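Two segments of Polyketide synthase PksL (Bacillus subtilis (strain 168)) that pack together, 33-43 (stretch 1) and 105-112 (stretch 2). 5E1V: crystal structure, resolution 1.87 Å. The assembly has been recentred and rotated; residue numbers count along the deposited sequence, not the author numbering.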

# COMPACT_ATOMS: atom_id res chain seq x y z
N ALA A 33 2.78 -1.90 1.69
CA ALA A 33 2.67 -3.03 2.59
C ALA A 33 2.80 -2.64 4.02
O ALA A 33 2.43 -3.39 4.91
CB ALA A 33 3.70 -4.10 2.21
N TYR A 34 3.31 -1.43 4.30
CA TYR A 34 3.41 -0.98 5.72
C TYR A 34 2.05 -0.83 6.41
O TYR A 34 1.99 -0.80 7.67
CB TYR A 34 4.21 0.36 5.78
CG TYR A 34 5.67 0.20 5.64
CD1 TYR A 34 6.37 -0.60 6.48
CD2 TYR A 34 6.37 0.85 4.63
CE1 TYR A 34 7.78 -0.72 6.39
CE2 TYR A 34 7.74 0.76 4.50
CZ TYR A 34 8.47 0.03 5.40
OH TYR A 34 9.82 -0.10 5.27
N ILE A 35 1.00 -0.54 5.66
CA ILE A 35 -0.36 -0.42 6.25
C ILE A 35 -0.78 -1.73 6.97
O ILE A 35 -1.13 -1.74 8.17
CB ILE A 35 -1.40 -0.01 5.20
CG1 ILE A 35 -1.01 1.39 4.66
CG2 ILE A 35 -2.76 0.00 5.82
CD1 ILE A 35 -1.69 1.75 3.39
N ASP A 36 -0.64 -2.84 6.21
CA ASP A 36 -0.90 -4.16 6.78
C ASP A 36 0.00 -4.47 7.96
O ASP A 36 -0.52 -4.84 9.04
CB ASP A 36 -0.92 -5.27 5.75
CG ASP A 36 -1.49 -6.54 6.35
OD1 ASP A 36 -2.73 -6.59 6.50
OD2 ASP A 36 -0.66 -7.38 6.73
N ILE A 37 1.32 -4.26 7.80
CA ILE A 37 2.28 -4.46 8.85
C ILE A 37 1.82 -3.77 10.17
O ILE A 37 1.69 -4.43 11.23
CB ILE A 37 3.70 -4.08 8.40
CG1 ILE A 37 4.25 -5.12 7.41
CG2 ILE A 37 4.60 -3.89 9.61
CD1 ILE A 37 5.32 -4.60 6.52
N ILE A 38 1.54 -2.48 10.08
CA ILE A 38 1.25 -1.72 11.25
C ILE A 38 -0.08 -2.11 11.92
O ILE A 38 -0.10 -2.35 13.12
CB ILE A 38 1.29 -0.21 10.97
CG1 ILE A 38 2.70 0.18 10.58
CG2 ILE A 38 0.97 0.56 12.28
CD1 ILE A 38 2.72 1.56 9.94
N TYR A 39 -1.14 -2.35 11.12
CA TYR A 39 -2.46 -2.66 11.67
C TYR A 39 -2.41 -4.07 12.29
O TYR A 39 -3.12 -4.30 13.31
CB TYR A 39 -3.55 -2.55 10.61
CG TYR A 39 -4.13 -1.15 10.45
CD1 TYR A 39 -3.59 -0.23 9.57
CD2 TYR A 39 -5.18 -0.72 11.26
CE1 TYR A 39 -4.06 1.07 9.52
CE2 TYR A 39 -5.67 0.55 11.14
CZ TYR A 39 -5.09 1.44 10.25
OH TYR A 39 -5.61 2.72 10.13
N GLN A 40 -1.59 -4.98 11.71
CA GLN A 40 -1.40 -6.33 12.37
C GLN A 40 -0.89 -6.23 13.78
O GLN A 40 -1.33 -7.00 14.63
CB GLN A 40 -0.49 -7.27 11.57
CG GLN A 40 -1.08 -7.59 10.23
CD GLN A 40 -1.82 -8.89 10.11
OE1 GLN A 40 -2.06 -9.61 11.09
NE2 GLN A 40 -2.06 -9.27 8.85
N ILE A 41 0.10 -5.37 14.00
CA ILE A 41 0.72 -5.15 15.25
C ILE A 41 -0.33 -4.66 16.31
O ILE A 41 -0.43 -5.18 17.43
CB ILE A 41 1.87 -4.16 15.12
CG1 ILE A 41 3.03 -4.85 14.37
CG2 ILE A 41 2.40 -3.74 16.48
CD1 ILE A 41 3.98 -3.87 13.83
N PHE A 42 -1.08 -3.66 15.95
CA PHE A 42 -2.09 -3.14 16.91
C PHE A 42 -3.20 -4.11 17.16
O PHE A 42 -3.74 -4.20 18.31
CB PHE A 42 -2.62 -1.86 16.34
CG PHE A 42 -1.69 -0.68 16.64
CD1 PHE A 42 -1.81 0.02 17.81
CD2 PHE A 42 -0.64 -0.38 15.78
CE1 PHE A 42 -0.96 1.10 18.03
CE2 PHE A 42 0.27 0.62 16.05
CZ PHE A 42 0.09 1.36 17.18
N ARG A 43 -3.59 -4.86 16.12
CA ARG A 43 -4.60 -5.92 16.29
C ARG A 43 -4.14 -6.95 17.33
O ARG A 43 -4.98 -7.47 18.14
CB ARG A 43 -4.93 -6.62 14.98
CG ARG A 43 -6.01 -7.68 15.20
CD ARG A 43 -6.63 -8.16 13.89
NE ARG A 43 -5.63 -8.92 13.11
CZ ARG A 43 -5.95 -9.62 12.01
NH1 ARG A 43 -7.22 -9.68 11.65
NH2 ARG A 43 -5.02 -10.26 11.34
N LEU A 105 17.07 3.45 9.27
CA LEU A 105 15.68 3.91 9.33
C LEU A 105 14.92 3.70 8.01
O LEU A 105 15.28 4.17 6.89
CB LEU A 105 15.57 5.37 9.81
CG LEU A 105 14.13 5.86 10.03
CD1 LEU A 105 13.46 5.26 11.23
CD2 LEU A 105 14.06 7.38 10.08
N TYR A 106 13.84 2.92 8.12
CA TYR A 106 12.99 2.73 6.98
C TYR A 106 11.71 3.54 6.94
O TYR A 106 11.29 3.96 5.85
CB TYR A 106 12.69 1.20 6.87
CG TYR A 106 13.92 0.40 6.46
CD1 TYR A 106 14.30 0.31 5.11
CD2 TYR A 106 14.65 -0.31 7.37
CE1 TYR A 106 15.40 -0.42 4.73
CE2 TYR A 106 15.75 -1.06 6.99
CZ TYR A 106 16.10 -1.11 5.67
OH TYR A 106 17.17 -1.89 5.25
N MET A 107 11.01 3.67 8.06
CA MET A 107 9.64 4.26 8.05
C MET A 107 9.42 4.85 9.45
O MET A 107 9.82 4.29 10.45
CB MET A 107 8.61 3.11 7.72
CG MET A 107 7.18 3.52 7.75
SD MET A 107 6.53 3.37 9.37
CE MET A 107 6.37 1.56 9.61
N LYS A 108 8.64 5.90 9.55
CA LYS A 108 8.04 6.33 10.80
C LYS A 108 6.59 6.75 10.50
O LYS A 108 6.26 7.04 9.37
CB LYS A 108 8.74 7.63 11.22
CG LYS A 108 10.15 7.48 11.71
CD LYS A 108 10.81 8.89 11.86
CE LYS A 108 10.53 9.39 13.24
NZ LYS A 108 10.99 10.81 13.40
N ALA A 109 5.76 6.82 11.52
CA ALA A 109 4.39 7.11 11.38
C ALA A 109 3.80 7.40 12.75
O ALA A 109 4.38 7.09 13.78
CB ALA A 109 3.65 5.89 10.75
N ASP A 110 2.58 7.93 12.75
CA ASP A 110 1.81 8.13 13.95
C ASP A 110 0.54 7.30 13.87
O ASP A 110 -0.01 7.15 12.80
CB ASP A 110 1.39 9.58 14.09
CG ASP A 110 2.63 10.57 14.07
OD1 ASP A 110 3.65 10.24 14.69
OD2 ASP A 110 2.52 11.62 13.40
N MET A 111 0.10 6.76 15.00
CA MET A 111 -1.17 6.04 14.98
C MET A 111 -1.98 6.68 16.10
O MET A 111 -1.47 6.78 17.21
CB MET A 111 -0.98 4.56 15.23
CG MET A 111 -2.30 3.79 15.33
SD MET A 111 -2.92 3.61 13.66
CE MET A 111 -2.45 1.97 13.16
N HIS A 112 -3.20 7.09 15.77
CA HIS A 112 -4.11 7.73 16.74
C HIS A 112 -5.21 6.79 17.03
O HIS A 112 -5.83 6.31 16.10
CB HIS A 112 -4.70 9.02 16.15
CG HIS A 112 -3.69 10.10 15.97
ND1 HIS A 112 -2.71 10.05 14.99
CD2 HIS A 112 -3.49 11.25 16.64
CE1 HIS A 112 -1.94 11.11 15.08
NE2 HIS A 112 -2.39 11.85 16.08

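This is an apolar helix-on-strand contact in which two methionines of the strand, Met107 and Met111, pack against three aromatic rings and an isoleucine of the helix, with no hydrogen bond between the stretches. The axes of helix 34-43 and strand 105-112 approach to 11.2 Å at an angle of 46°. Tyr34 CA lies 8.5 Å from Met107 CA, and Ile38 CA 8.9 Å from Met111 CA, a four-residue step on each side, although Tyr34 CA to Ile38 CA spans 6.0 Å and Met107 CA to Met111 CA 13.0 Å. On the helix, Tyr34, Ile38 and Phe42 direct their CA-to-CB bonds toward the strand; on the strand, those of Met107, Ala109 and Met111 point toward the helix, while Lys108 points away and Asp110 is out of reach. Tyr106 breaks this alternation: its bond also points toward the helix, but its ring end leads away.

Met107 lies over one face of the Tyr34 ring, its CB 4.1 Å from the ring centroid and 17° off the normal, a CH-pi contact. Met107 CE then reaches Tyr34 CD1 at 3.8 Å and Ile38 CD1 at 3.7 Å. Tyr34 OH approaches Tyr106 CB at 3.5 Å, a contact with carbon rather than a polar pairing.

Met111, with 108 Å² covered, serves two rings. Met111 CG lies over a face of the Phe42 ring, 4.1 Å from its centroid and 19° off the normal; Met111 CE lies over a face of the Tyr39 ring, 4.0 Å from its centroid and 11° off, and is also 4.0 Å from Phe42 CD2. Tyr39 takes part although its CA-to-CB bond points sideways, because its end comes nearer. Met111 CE also meets Ile38 CG2 at 3.8 Å, so Ile38 touches both methionines through different carbons. In all, 393 Å² is buried.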